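Local coordinates for putative cell invasion protein with MAC/Perforin domain (Bacteroides thetaiotaomicron VPI-5482, PDB 3KK7), which is of unproven function but belongs to the membrane-attack complex/perforin family and is a putative cell invasion protein of a human gut symbiont, at residues G514-D517 with W518-I522. Numbering follows the deposited sequence.
Sequences GILD and WVNGI
I515 and V519 join the first turn of the short helix 516-521, with I515 at its N-cap position. The bond from V519 N to I515 O is 2.9 Å long and nearly straight, 168° at the hydrogen. N520 N bonds to L516 O at 3.0 Å. G521 N reaches D517 O at 3.2 Å and continues the i to i+4 series; I522 N adds a weak bond to W518 O. Just before the helix, G514 has positive phi and closes helix 508-512 with a Schellman motif.

The side chains of I515 and W518 run alongside each other, in the same direction. I515 CB meets the indole edge, near the ring plane, 3.9 Å from W518 CE3. W518 CG is anti to the backbone N (chi1 173°), and this swing brings the ring beside I515. I522 CD1 sits over one face of the indole, 3.8 Å above the plane, nearer the ring margin than its centre. I515 CG1 touches V519 CG2 at 4.0 Å. On another side of the helix, L516 CD1 packs 3.7 Å from N520 OD1, a methyl against an amide.

Y446 meets the W518 ring edge-to-face. The chemistry is mixed: apolar contacts join one side of this D3-region helix to strand 489-494, through V519 and I522 on I492, and to Y446 and Y447 through W518, while exposed D517 and N520 leave another side polar.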
# COMPACT_ATOMS: atom_id res chain seq x y z
N GLY A 514 24.00 7.87 13.93
CA GLY A 514 25.27 8.42 14.44
C GLY A 514 26.20 8.82 13.31
O GLY A 514 27.36 8.43 13.30
N ILE A 515 25.65 9.56 12.34
CA ILE A 515 26.37 9.97 11.13
C ILE A 515 26.30 11.49 10.88
O ILE A 515 26.69 11.97 9.83
CB ILE A 515 25.85 9.21 9.85
CG1 ILE A 515 24.39 9.55 9.55
CG2 ILE A 515 26.01 7.71 9.99
CD1 ILE A 515 23.88 8.87 8.35
N LEU A 516 25.82 12.24 11.87
CA LEU A 516 25.61 13.65 11.69
C LEU A 516 26.92 14.35 11.37
O LEU A 516 26.98 15.17 10.45
CB LEU A 516 24.95 14.25 12.93
CG LEU A 516 24.53 15.71 12.83
CD1 LEU A 516 23.84 16.04 11.48
CD2 LEU A 516 23.64 16.07 14.04
N ASP A 517 27.98 14.03 12.10
CA ASP A 517 29.29 14.62 11.82
C ASP A 517 29.65 14.35 10.38
O ASP A 517 29.81 15.28 9.59
CB ASP A 517 30.39 14.05 12.71
CG ASP A 517 30.35 14.62 14.11
OD1 ASP A 517 29.50 15.50 14.39
OD2 ASP A 517 31.17 14.18 14.94
N TRP A 518 29.75 13.07 10.04
CA TRP A 518 30.11 12.69 8.68
C TRP A 518 29.33 13.44 7.60
O TRP A 518 29.91 14.00 6.67
CB TRP A 518 29.91 11.20 8.52
CG TRP A 518 30.09 10.75 7.12
CD1 TRP A 518 31.02 11.20 6.23
CD2 TRP A 518 29.35 9.74 6.46
NE1 TRP A 518 30.88 10.53 5.04
CE2 TRP A 518 29.87 9.62 5.16
CE3 TRP A 518 28.29 8.90 6.84
CZ2 TRP A 518 29.36 8.72 4.23
CZ3 TRP A 518 27.78 7.99 5.92
CH2 TRP A 518 28.31 7.90 4.63
N VAL A 519 28.02 13.47 7.73
CA VAL A 519 27.19 14.08 6.72
C VAL A 519 27.42 15.59 6.59
O VAL A 519 27.37 16.14 5.50
CB VAL A 519 25.70 13.76 7.00
CG1 VAL A 519 24.79 14.64 6.14
CG2 VAL A 519 25.45 12.24 6.75
N ASN A 520 27.67 16.26 7.72
CA ASN A 520 27.95 17.69 7.70
C ASN A 520 29.21 18.00 6.90
O ASN A 520 29.28 19.03 6.24
CB ASN A 520 28.09 18.26 9.11
CG ASN A 520 26.78 18.33 9.88
OD1 ASN A 520 25.69 18.44 9.31
ND2 ASN A 520 26.88 18.30 11.19
N GLY A 521 30.19 17.11 6.96
CA GLY A 521 31.43 17.26 6.18
C GLY A 521 31.27 17.00 4.69
O GLY A 521 32.07 17.50 3.90
N ILE A 522 30.25 16.23 4.31
CA ILE A 522 30.00 15.91 2.90
C ILE A 522 29.76 17.20 2.08
O ILE A 522 28.93 18.03 2.46
CB ILE A 522 28.78 14.93 2.73
CG1 ILE A 522 29.14 13.53 3.25
CG2 ILE A 522 28.30 14.88 1.27
CD1 ILE A 522 28.00 12.49 3.15